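Local coordinates for protein polysaccharide Lyase Family 6 (PDB 6QPS) that probably cleaves mannuronic acid-rich alginate by a lyase reaction, as a calcium-binding family 6 polysaccharide lyase of a human gut bacterium, at residues 47-53 with 74-80; 227-233 with 252-258; 277-283 with 302-308. All coordinates share one frame; numbering follows the deposited sequence.

Contact 1 of 3, residues 47-53 with 74-80; sequences DAVVLKD and IVWRAEN
Leu51 reaches the edge of the Trp76 indole: its CD1 lies near the ring plane, 3.3 Å from NE1. Val49 crosses the indole obliquely, its CG1 3.8 Å from CD1 of Trp76, because chi1 of the indole (179°) sets CG opposite the backbone N; the Val49 carbonyl O lies at the ring edge. The buried NE1 meets methyl groups here and finds no hydrogen-bond partner. On the other face of the strands, Val50 and Arg77 run side by side. CG2 of Val50 sits over the centre of the guanidinium, 3.8 Å from NH2, while its CG1 packs on CB of Glu79. Lys52, its chain bent at both outer torsions, brings NZ to the syn lone pair of Glu79 OE1 in a salt bridge of 3.1 Å. Asp53 and Asn80 cross at about a right angle, carboxylate and amide planes 72° apart, yet ND2 gives OD1 a nearly straight hydrogen bond of 2.8 Å. Five backbone hydrogen bonds join the segments in parallel register. Strand 23-26 flanks 48-51, 99-111 flanks 74-78, and helix 31-40 covers Val49, Leu51 and Trp76: an end-capped stack of rungs typical of a right-handed beta-helix.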
loop_
_atom_site.group_PDB
_atom_site.type_symbol
_atom_site.label_atom_id
_atom_site.label_comp_id
_atom_site.label_asym_id
_atom_site.label_seq_id
_atom_site.Cartn_x
_atom_site.Cartn_y
_atom_site.Cartn_z
ATOM N N ASP A 47 -12.322 14.832 -25.566
ATOM C CA ASP A 47 -11.169 15.545 -26.092
ATOM C C ASP A 47 -9.887 14.942 -25.517
ATOM O O ASP A 47 -9.892 14.315 -24.452
ATOM C CB ASP A 47 -11.179 17.018 -25.672
ATOM C CG ASP A 47 -12.208 17.858 -26.410
ATOM O OD1 ASP A 47 -12.874 17.364 -27.344
ATOM O OD2 ASP A 47 -12.345 19.045 -26.039
ATOM N N ALA A 48 -8.778 15.159 -26.221
ATOM C CA ALA A 48 -7.475 14.696 -25.761
ATOM C C ALA A 48 -6.443 15.799 -25.933
ATOM O O ALA A 48 -6.437 16.506 -26.946
ATOM C CB ALA A 48 -7.025 13.431 -26.519
ATOM N N VAL A 49 -5.580 15.942 -24.933
ATOM C CA VAL A 49 -4.365 16.752 -25.003
ATOM C C VAL A 49 -3.211 15.780 -25.214
ATOM O O VAL A 49 -2.962 14.924 -24.365
ATOM C CB VAL A 49 -4.175 17.573 -23.718
ATOM C CG1 VAL A 49 -2.820 18.254 -23.708
ATOM C CG2 VAL A 49 -5.322 18.601 -23.570
ATOM N N VAL A 50 -2.526 15.901 -26.347
ATOM C CA VAL A 50 -1.582 14.894 -26.835
ATOM C C VAL A 50 -0.203 15.526 -26.946
ATOM O O VAL A 50 -0.035 16.541 -27.633
ATOM C CB VAL A 50 -2.012 14.365 -28.215
ATOM C CG1 VAL A 50 -1.035 13.309 -28.727
ATOM C CG2 VAL A 50 -3.444 13.827 -28.184
ATOM N N LEU A 51 0.784 14.912 -26.295
ATOM C CA LEU A 51 2.149 15.434 -26.253
ATOM C C LEU A 51 3.043 14.654 -27.214
ATOM O O LEU A 51 3.222 13.440 -27.064
ATOM C CB LEU A 51 2.691 15.342 -24.825
ATOM C CG LEU A 51 2.283 16.469 -23.870
ATOM C CD1 LEU A 51 0.781 16.676 -23.853
ATOM C CD2 LEU A 51 2.827 16.194 -22.475
ATOM N N LYS A 52 3.617 15.357 -28.181
ATOM C CA LYS A 52 4.597 14.773 -29.090
ATOM C C LYS A 52 5.861 14.370 -28.329
ATOM O O LYS A 52 6.127 14.835 -27.211
ATOM C CB LYS A 52 4.917 15.761 -30.214
ATOM C CG LYS A 52 3.692 16.116 -31.068
ATOM C CD LYS A 52 4.075 16.856 -32.350
ATOM C CE LYS A 52 4.654 15.903 -33.384
ATOM N NZ LYS A 52 3.639 14.918 -33.863
ATOM N N ASP A 53 6.623 13.457 -28.933
ATOM C CA ASP A 53 7.842 12.956 -28.307
ATOM C C ASP A 53 8.737 14.115 -27.878
ATOM O O ASP A 53 9.018 15.027 -28.667
ATOM C CB ASP A 53 8.638 12.078 -29.278
ATOM C CG ASP A 53 7.897 10.842 -29.749
ATOM O OD1 ASP A 53 6.748 10.605 -29.350
ATOM O OD2 ASP A 53 8.496 10.087 -30.550
ATOM N N ILE A 74 -11.998 13.042 -20.475
ATOM C CA ILE A 74 -11.032 13.980 -21.059
ATOM C C ILE A 74 -9.636 13.441 -20.753
ATOM O O ILE A 74 -9.335 13.132 -19.594
ATOM C CB ILE A 74 -11.219 15.392 -20.465
ATOM C CG1 ILE A 74 -12.630 15.911 -20.767
ATOM C CG2 ILE A 74 -10.179 16.351 -21.008
ATOM C CD1 ILE A 74 -13.013 17.196 -20.001
ATOM N N VAL A 75 -8.785 13.315 -21.776
ATOM C CA VAL A 75 -7.542 12.554 -21.666
ATOM C C VAL A 75 -6.333 13.446 -21.913
ATOM O O VAL A 75 -6.328 14.254 -22.845
ATOM C CB VAL A 75 -7.536 11.383 -22.675
ATOM C CG1 VAL A 75 -6.209 10.617 -22.622
ATOM C CG2 VAL A 75 -8.725 10.444 -22.434
ATOM N N TRP A 76 -5.308 13.289 -21.076
ATOM C CA TRP A 76 -4.002 13.920 -21.253
ATOM C C TRP A 76 -3.018 12.775 -21.426
ATOM O O TRP A 76 -2.893 11.938 -20.530
ATOM C CB TRP A 76 -3.667 14.766 -20.022
ATOM C CG TRP A 76 -2.322 15.460 -20.065
ATOM C CD1 TRP A 76 -1.573 15.746 -21.165
ATOM C CD2 TRP A 76 -1.582 15.939 -18.935
ATOM N NE1 TRP A 76 -0.400 16.379 -20.788
ATOM C CE2 TRP A 76 -0.398 16.519 -19.423
ATOM C CE3 TRP A 76 -1.830 15.972 -17.556
ATOM C CZ2 TRP A 76 0.548 17.093 -18.589
ATOM C CZ3 TRP A 76 -0.878 16.542 -16.732
ATOM C CH2 TRP A 76 0.291 17.093 -17.255
ATOM N N ARG A 77 -2.367 12.694 -22.586
ATOM C CA ARG A 77 -1.583 11.510 -22.908
ATOM C C ARG A 77 -0.406 11.836 -23.821
ATOM O O ARG A 77 -0.362 12.873 -24.488
ATOM C CB ARG A 77 -2.455 10.440 -23.586
ATOM C CG ARG A 77 -3.000 10.814 -24.971
ATOM C CD ARG A 77 -3.791 9.640 -25.569
ATOM N NE ARG A 77 -4.560 9.999 -26.748
ATOM C CZ ARG A 77 -4.065 10.030 -27.981
ATOM N NH1 ARG A 77 -2.790 9.737 -28.199
ATOM N NH2 ARG A 77 -4.844 10.358 -29.001
ATOM N N ALA A 78 0.545 10.907 -23.852
ATOM C CA ALA A 78 1.604 10.941 -24.850
ATOM C C ALA A 78 1.081 10.453 -26.196
ATOM O O ALA A 78 0.279 9.515 -26.260
ATOM C CB ALA A 78 2.751 10.030 -24.410
ATOM N N GLU A 79 1.573 11.067 -27.283
ATOM C CA GLU A 79 1.266 10.555 -28.614
ATOM C C GLU A 79 1.791 9.133 -28.776
ATOM O O GLU A 79 1.104 8.259 -29.319
ATOM C CB GLU A 79 1.860 11.484 -29.673
ATOM C CG GLU A 79 1.540 11.079 -31.108
ATOM C CD GLU A 79 2.079 12.074 -32.128
ATOM O OE1 GLU A 79 3.295 12.341 -32.120
ATOM O OE2 GLU A 79 1.286 12.588 -32.936
ATOM N N ASN A 80 3.007 8.884 -28.301
ATOM C CA ASN A 80 3.639 7.572 -28.377
ATOM C C ASN A 80 3.962 7.148 -26.952
ATOM O O ASN A 80 4.737 7.842 -26.268
ATOM C CB ASN A 80 4.897 7.643 -29.237
ATOM C CG ASN A 80 4.585 8.055 -30.654
ATOM O OD1 ASN A 80 3.820 7.385 -31.347
ATOM N ND2 ASN A 80 5.149 9.177 -31.084
HETATM O O HOH W 1 4.776 11.029 -27.443
HETATM O O HOH W 2 5.797 12.699 -31.616
#

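Contact 2 of 3, residues 227-233 with 252-258; sequences SRTIVED and HNVLRRN
Glu232 and Arg256 lie alongside each other and close a salt bridge, OE2 to NH1 at 2.8 Å, the carboxylate oxygen lying at the edge of the guanidinium. A second ion pair follows at the end of the strands: NE of Arg257 points at the syn lone pair of Asp233 OD1, 2.9 Å away, with the two flat groups almost perpendicular (88°). A water bridges that same OD1 to the carbonyl O of Arg257.

Side-chain to backbone bonds form a second group. Asn253 OD1 takes the N-H of Thr229 on a lone pair at 2.9 Å; chi1 of Asn253 (-58°) puts its amide opposite the carbonyl carbon and level with Thr229. From Asn258, ND2 reaches Val231 O at 3.1 Å from well above the carbonyl plane, so this oxygen, which also accepts from Arg256 N, is gripped twice. Replacing Asn258 by alanine would probably leave Val231 O with just the Arg256 N bond of these two, and Asn280 OD1 and Asn234 N without their mate.

Among apolar contacts, Val231 CB lies 4.3 Å from Leu255 CG; within segment 252-258, Val254 CG1 lines one face of the guanidinium that Glu232 pairs with.

Parallel backbone bonds hold strands 230-232 and 254-256 together, their axes 4.8 Å apart. Strands 195-197 and 200-201 continue the sheet beyond 230-237, and strand 276-283 beyond 254-261, where Glu278 also pairs with Arg256; strands 215-218 and 244-249 pack against Val231 and Leu255 respectively.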
loop_
_atom_site.group_PDB
_atom_site.type_symbol
_atom_site.label_atom_id
_atom_site.label_comp_id
_atom_site.label_asym_id
_atom_site.label_seq_id
_atom_site.Cartn_x
_atom_site.Cartn_y
_atom_site.Cartn_z
ATOM N N SER A 227 -13.138 4.760 4.998
ATOM C CA SER A 227 -12.441 5.089 3.766
ATOM C C SER A 227 -12.889 4.231 2.591
ATOM O O SER A 227 -13.204 4.760 1.521
ATOM C CB SER A 227 -10.931 4.932 4.020
ATOM O OG SER A 227 -10.161 5.254 2.870
ATOM N N ARG A 228 -12.916 2.913 2.769
ATOM C CA ARG A 228 -13.346 1.992 1.729
ATOM C C ARG A 228 -12.446 2.066 0.493
ATOM O O ARG A 228 -12.909 1.915 -0.645
ATOM C CB ARG A 228 -14.825 2.201 1.394
ATOM C CG ARG A 228 -15.522 0.941 0.976
ATOM C CD ARG A 228 -16.018 0.099 2.146
ATOM N NE ARG A 228 -16.659 -1.103 1.623
ATOM C CZ ARG A 228 -16.208 -2.342 1.770
ATOM N NH1 ARG A 228 -15.097 -2.589 2.444
ATOM N NH2 ARG A 228 -16.876 -3.357 1.239
ATOM N N THR A 229 -11.135 2.230 0.716
ATOM C CA THR A 229 -10.159 2.140 -0.369
ATOM C C THR A 229 -9.870 0.669 -0.672
ATOM O O THR A 229 -9.727 -0.141 0.250
ATOM C CB THR A 229 -8.854 2.833 0.037
ATOM O OG1 THR A 229 -9.129 4.172 0.457
ATOM C CG2 THR A 229 -7.868 2.887 -1.130
ATOM N N ILE A 230 -9.751 0.332 -1.957
ATOM C CA ILE A 230 -9.433 -1.030 -2.404
ATOM C C ILE A 230 -8.043 -1.027 -3.027
ATOM O O ILE A 230 -7.785 -0.301 -3.999
ATOM C CB ILE A 230 -10.491 -1.584 -3.374
ATOM C CG1 ILE A 230 -11.848 -1.660 -2.673
ATOM C CG2 ILE A 230 -10.056 -2.950 -3.921
ATOM C CD1 ILE A 230 -12.972 -2.123 -3.547
ATOM N N VAL A 231 -7.150 -1.824 -2.445
ATOM C CA VAL A 231 -5.768 -1.986 -2.910
ATOM C C VAL A 231 -5.637 -3.442 -3.372
ATOM O O VAL A 231 -5.598 -4.360 -2.537
ATOM C CB VAL A 231 -4.774 -1.676 -1.781
ATOM C CG1 VAL A 231 -3.336 -1.833 -2.240
ATOM C CG2 VAL A 231 -5.025 -0.273 -1.200
ATOM N N GLU A 232 -5.589 -3.674 -4.690
ATOM C CA GLU A 232 -5.787 -5.008 -5.255
ATOM C C GLU A 232 -4.825 -5.299 -6.401
ATOM O O GLU A 232 -4.593 -4.456 -7.263
ATOM C CB GLU A 232 -7.252 -5.111 -5.716
ATOM C CG GLU A 232 -7.719 -6.440 -6.242
ATOM C CD GLU A 232 -9.178 -6.370 -6.698
ATOM O OE1 GLU A 232 -9.449 -5.718 -7.733
ATOM O OE2 GLU A 232 -10.069 -6.921 -5.987
ATOM N N ASP A 233 -4.249 -6.496 -6.404
ATOM C CA ASP A 233 -3.470 -6.975 -7.543
ATOM C C ASP A 233 -2.250 -6.090 -7.836
ATOM O O ASP A 233 -1.879 -5.911 -8.995
ATOM C CB ASP A 233 -4.325 -7.129 -8.812
ATOM C CG ASP A 233 -5.388 -8.190 -8.697
ATOM O OD1 ASP A 233 -5.135 -9.251 -8.101
ATOM O OD2 ASP A 233 -6.512 -7.963 -9.204
ATOM N N HIS A 252 -12.451 0.068 7.125
ATOM C CA HIS A 252 -13.210 -0.630 6.084
ATOM C C HIS A 252 -12.491 -0.682 4.734
ATOM O O HIS A 252 -13.135 -0.796 3.691
ATOM C CB HIS A 252 -14.627 -0.073 5.918
ATOM C CG HIS A 252 -15.468 -0.109 7.148
ATOM N ND1 HIS A 252 -16.041 -1.273 7.620
ATOM C CD2 HIS A 252 -15.875 0.878 7.983
ATOM C CE1 HIS A 252 -16.770 -0.993 8.688
ATOM N NE2 HIS A 252 -16.689 0.302 8.929
ATOM N N ASN A 253 -11.159 -0.639 4.728
ATOM C CA ASN A 253 -10.397 -0.797 3.501
ATOM C C ASN A 253 -10.269 -2.279 3.151
ATOM O O ASN A 253 -10.433 -3.163 3.998
ATOM C CB ASN A 253 -9.017 -0.158 3.676
ATOM C CG ASN A 253 -9.138 1.316 4.037
ATOM O OD1 ASN A 253 -9.574 2.126 3.212
ATOM N ND2 ASN A 253 -8.764 1.678 5.257
ATOM N N VAL A 254 -9.958 -2.544 1.890
ATOM C CA VAL A 254 -9.818 -3.906 1.366
ATOM C C VAL A 254 -8.445 -4.014 0.708
ATOM O O VAL A 254 -8.139 -3.240 -0.206
ATOM C CB VAL A 254 -10.899 -4.255 0.332
ATOM C CG1 VAL A 254 -10.734 -5.663 -0.156
ATOM C CG2 VAL A 254 -12.296 -4.115 0.930
ATOM N N LEU A 255 -7.622 -4.957 1.169
ATOM C CA LEU A 255 -6.275 -5.170 0.633
ATOM C C LEU A 255 -6.226 -6.626 0.178
ATOM O O LEU A 255 -6.245 -7.543 1.014
ATOM C CB LEU A 255 -5.211 -4.836 1.686
ATOM C CG LEU A 255 -5.237 -3.352 2.105
ATOM C CD1 LEU A 255 -6.050 -3.145 3.381
ATOM C CD2 LEU A 255 -3.849 -2.752 2.237
ATOM N N ARG A 256 -6.203 -6.844 -1.146
ATOM C CA ARG A 256 -6.459 -8.158 -1.729
ATOM C C ARG A 256 -5.468 -8.497 -2.842
ATOM O O ARG A 256 -5.253 -7.705 -3.762
ATOM C CB ARG A 256 -7.902 -8.218 -2.273
ATOM C CG ARG A 256 -8.247 -9.474 -3.022
ATOM C CD ARG A 256 -9.616 -9.393 -3.696
ATOM N NE ARG A 256 -10.712 -9.267 -2.729
ATOM C CZ ARG A 256 -11.621 -8.301 -2.732
ATOM N NH1 ARG A 256 -11.571 -7.329 -3.630
ATOM N NH2 ARG A 256 -12.583 -8.319 -1.812
ATOM N N ARG A 257 -4.899 -9.699 -2.775
ATOM C CA ARG A 257 -4.154 -10.286 -3.897
ATOM C C ARG A 257 -2.929 -9.457 -4.286
ATOM O O ARG A 257 -2.498 -9.451 -5.448
ATOM C CB ARG A 257 -5.042 -10.561 -5.118
ATOM C CG ARG A 257 -5.995 -11.740 -4.966
ATOM C CD ARG A 257 -7.044 -11.768 -6.084
ATOM N NE ARG A 257 -6.425 -11.721 -7.411
ATOM C CZ ARG A 257 -6.352 -12.738 -8.250
ATOM N NH1 ARG A 257 -6.825 -13.937 -7.929
ATOM N NH2 ARG A 257 -5.764 -12.563 -9.424
ATOM N N ASN A 258 -2.309 -8.789 -3.316
ATOM C CA ASN A 258 -1.059 -8.068 -3.554
ATOM C C ASN A 258 0.108 -9.012 -3.303
ATOM O O ASN A 258 -0.020 -9.979 -2.551
ATOM C CB ASN A 258 -0.948 -6.833 -2.659
ATOM C CG ASN A 258 -2.084 -5.883 -2.874
ATOM O OD1 ASN A 258 -2.168 -5.178 -3.895
ATOM N ND2 ASN A 258 -3.024 -5.889 -1.934
HETATM O O HOH W 3 -2.737 -10.919 -7.974
#

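Contact 3 of 3, residues 277-283 with 302-308; sequences IESNTFI and VYDNYIK
Asn280 and Asn305 lie side by side with their amides nearly coplanar (1° apart), and this asparagine step is the tight middle of the contact. Asn305 OD1 accepts twice, from Asn280 ND2 at 3.0 Å and from Asn280 N at 2.9 Å. Its other end is used as well: Asn305 ND2 approaches Ile277 O from above the carbonyl plane at 3.0 Å, and that oxygen also takes Tyr303 N. With chi1 at -57°, the Asn305 amide is swung opposite its carbonyl carbon, which brings it across to segment 277-283. Close by in the buried part, Phe282 and Ile307 point the same way, CD1 to CG1 at 3.5 Å, while Tyr306 O lies at the ring edge. Phe260 stacks on Phe282 and Ile293 adds to this apolar side. Under helix 433-445, buried Ile283 CD1 meets the aliphatic CD of Lys308 at 4.1 Å, the amine going on to Glu437 of that helix.

Toward solvent the fit is looser. Tyr303 is exposed, and Glu278 CG only comes within 4.4 Å of its ring edge at CD2. On this partly exposed side the Ser279 side chain still makes a short bond, OG to the anti lone pair of Asp304 OD2 at 2.6 Å.

The chemistry is that of an asparagine ladder: nearly coplanar amides, hydrogen-bonded from one turn to the next, satisfy buried backbone polar groups where the strands are interrupted, as in other parallel beta-helices.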
loop_
_atom_site.group_PDB
_atom_site.type_symbol
_atom_site.label_atom_id
_atom_site.label_comp_id
_atom_site.label_asym_id
_atom_site.label_seq_id
_atom_site.Cartn_x
_atom_site.Cartn_y
_atom_site.Cartn_z
ATOM N N ILE A 277 -8.397 -8.227 4.690
ATOM C CA ILE A 277 -7.058 -8.558 4.194
ATOM C C ILE A 277 -7.147 -9.963 3.605
ATOM O O ILE A 277 -7.117 -10.952 4.350
ATOM C CB ILE A 277 -6.027 -8.499 5.331
ATOM C CG1 ILE A 277 -6.168 -7.225 6.194
ATOM C CG2 ILE A 277 -4.639 -8.603 4.780
ATOM C CD1 ILE A 277 -5.943 -5.928 5.471
ATOM N N GLU A 278 -7.223 -10.069 2.275
ATOM C CA GLU A 278 -7.543 -11.325 1.594
ATOM C C GLU A 278 -6.495 -11.698 0.552
ATOM O O GLU A 278 -6.226 -10.938 -0.378
ATOM C CB GLU A 278 -8.910 -11.219 0.875
ATOM C CG GLU A 278 -10.124 -11.172 1.801
ATOM C CD GLU A 278 -11.410 -10.794 1.086
ATOM O OE1 GLU A 278 -11.354 -10.077 0.065
ATOM O OE2 GLU A 278 -12.511 -11.188 1.561
ATOM N N SER A 279 -5.958 -12.895 0.675
ATOM C CA SER A 279 -5.243 -13.565 -0.415
ATOM C C SER A 279 -3.996 -12.826 -0.866
ATOM O O SER A 279 -3.610 -12.930 -2.031
ATOM C CB SER A 279 -6.142 -13.852 -1.624
ATOM O OG SER A 279 -7.319 -14.578 -1.253
ATOM N N ASN A 280 -3.341 -12.102 0.042
ATOM C CA ASN A 280 -2.047 -11.497 -0.263
ATOM C C ASN A 280 -0.939 -12.534 -0.118
ATOM O O ASN A 280 -1.108 -13.552 0.553
ATOM C CB ASN A 280 -1.789 -10.310 0.668
ATOM C CG ASN A 280 -2.847 -9.223 0.514
ATOM O OD1 ASN A 280 -2.810 -8.421 -0.413
ATOM N ND2 ASN A 280 -3.833 -9.224 1.397
ATOM N N THR A 281 0.214 -12.255 -0.748
ATOM C CA THR A 281 1.351 -13.164 -0.777
ATOM C C THR A 281 2.622 -12.379 -0.474
ATOM O O THR A 281 2.844 -11.301 -1.041
ATOM C CB THR A 281 1.448 -13.824 -2.160
ATOM O OG1 THR A 281 0.191 -14.421 -2.510
ATOM C CG2 THR A 281 2.529 -14.915 -2.186
ATOM N N PHE A 282 3.451 -12.941 0.406
ATOM C CA PHE A 282 4.700 -12.315 0.833
ATOM C C PHE A 282 5.830 -13.299 0.571
ATOM O O PHE A 282 5.818 -14.415 1.095
ATOM C CB PHE A 282 4.687 -11.919 2.314
ATOM C CG PHE A 282 3.558 -10.995 2.736
ATOM C CD1 PHE A 282 2.253 -11.452 2.829
ATOM C CD2 PHE A 282 3.841 -9.698 3.142
ATOM C CE1 PHE A 282 1.234 -10.613 3.272
ATOM C CE2 PHE A 282 2.836 -8.850 3.573
ATOM C CZ PHE A 282 1.528 -9.310 3.638
ATOM N N ILE A 283 6.815 -12.884 -0.235
ATOM C CA ILE A 283 7.981 -13.704 -0.581
ATOM C C ILE A 283 9.217 -12.948 -0.087
ATOM O O ILE A 283 9.713 -12.053 -0.771
ATOM C CB ILE A 283 8.050 -13.969 -2.090
ATOM C CG1 ILE A 283 6.758 -14.636 -2.596
ATOM C CG2 ILE A 283 9.307 -14.791 -2.456
ATOM C CD1 ILE A 283 6.507 -16.048 -2.125
ATOM N N VAL A 302 -8.879 -11.492 8.234
ATOM C CA VAL A 302 -7.565 -11.782 7.648
ATOM C C VAL A 302 -7.608 -13.226 7.148
ATOM O O VAL A 302 -7.534 -14.171 7.948
ATOM C CB VAL A 302 -6.460 -11.596 8.691
ATOM C CG1 VAL A 302 -5.105 -11.890 8.099
ATOM C CG2 VAL A 302 -6.505 -10.196 9.309
ATOM N N TYR A 303 -7.750 -13.399 5.827
ATOM C CA TYR A 303 -8.077 -14.678 5.208
ATOM C C TYR A 303 -7.204 -14.981 3.999
ATOM O O TYR A 303 -7.032 -14.131 3.126
ATOM C CB TYR A 303 -9.556 -14.611 4.767
ATOM C CG TYR A 303 -10.030 -15.725 3.861
ATOM C CD1 TYR A 303 -10.014 -17.030 4.314
ATOM C CD2 TYR A 303 -10.511 -15.470 2.569
ATOM C CE1 TYR A 303 -10.432 -18.066 3.506
ATOM C CE2 TYR A 303 -10.966 -16.496 1.769
ATOM C CZ TYR A 303 -10.921 -17.797 2.242
ATOM O OH TYR A 303 -11.351 -18.855 1.464
ATOM N N ASP A 304 -6.708 -16.219 3.911
ATOM C CA ASP A 304 -6.069 -16.747 2.696
ATOM C C ASP A 304 -4.750 -16.064 2.339
ATOM O O ASP A 304 -4.342 -16.106 1.181
ATOM C CB ASP A 304 -7.067 -16.739 1.514
ATOM C CG ASP A 304 -6.624 -17.596 0.329
ATOM O OD1 ASP A 304 -6.158 -18.727 0.577
ATOM O OD2 ASP A 304 -6.781 -17.127 -0.818
ATOM N N ASN A 305 -4.064 -15.444 3.299
ATOM C CA ASN A 305 -2.769 -14.837 3.037
ATOM C C ASN A 305 -1.668 -15.872 3.190
ATOM O O ASN A 305 -1.770 -16.795 3.993
ATOM C CB ASN A 305 -2.542 -13.652 3.973
ATOM C CG ASN A 305 -3.646 -12.602 3.841
ATOM O OD1 ASN A 305 -3.629 -11.782 2.936
ATOM N ND2 ASN A 305 -4.631 -12.650 4.751
ATOM N N TYR A 306 -0.613 -15.717 2.385
ATOM C CA TYR A 306 0.498 -16.671 2.313
ATOM C C TYR A 306 1.782 -15.887 2.559
ATOM O O TYR A 306 2.150 -15.034 1.744
ATOM C CB TYR A 306 0.500 -17.336 0.931
ATOM C CG TYR A 306 1.391 -18.560 0.776
ATOM C CD1 TYR A 306 2.772 -18.439 0.689
ATOM C CD2 TYR A 306 0.846 -19.846 0.690
ATOM C CE1 TYR A 306 3.589 -19.549 0.520
ATOM C CE2 TYR A 306 1.653 -20.953 0.511
ATOM C CZ TYR A 306 3.022 -20.800 0.435
ATOM O OH TYR A 306 3.811 -21.928 0.268
ATOM N N ILE A 307 2.438 -16.159 3.693
ATOM C CA ILE A 307 3.604 -15.398 4.163
ATOM C C ILE A 307 4.786 -16.353 4.232
ATOM O O ILE A 307 4.733 -17.346 4.972
ATOM C CB ILE A 307 3.337 -14.772 5.539
ATOM C CG1 ILE A 307 2.186 -13.787 5.407
ATOM C CG2 ILE A 307 4.548 -14.073 6.052
ATOM C CD1 ILE A 307 1.419 -13.478 6.664
ATOM N N LYS A 308 5.825 -16.081 3.441
ATOM C CA LYS A 308 6.982 -16.964 3.305
ATOM C C LYS A 308 8.309 -16.253 3.554
ATOM O O LYS A 308 8.608 -15.230 2.933
ATOM C CB LYS A 308 6.998 -17.590 1.888
ATOM C CG LYS A 308 8.136 -18.565 1.624
ATOM C CD LYS A 308 8.216 -19.027 0.166
ATOM C CE LYS A 308 9.185 -20.183 0.010
ATOM N NZ LYS A 308 9.452 -20.481 -1.431
#

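All three contacts join successive turns of one parallel beta-helix, and they follow in order along the chain. Contact 1 lies near the N-terminal end, its centre about 30 Å from that of contact 2 and about 39 Å from that of contact 3, on the opposite side of the chain's centre from the latter. Contacts 2 and 3 are neighbours, about 13 Å between centres, because strands 254-261 and 276-283 lie next to each other. A probable backbone hydrogen bond from Thr281 N to Asn258 O joins them, and the asparagine ladder runs through both. Contacts 2 and 3 also come within about 11 Å of calcium-binding Glu244, measured between side chains, whereas contact 1 is remote from the metal, near the helix-covered end.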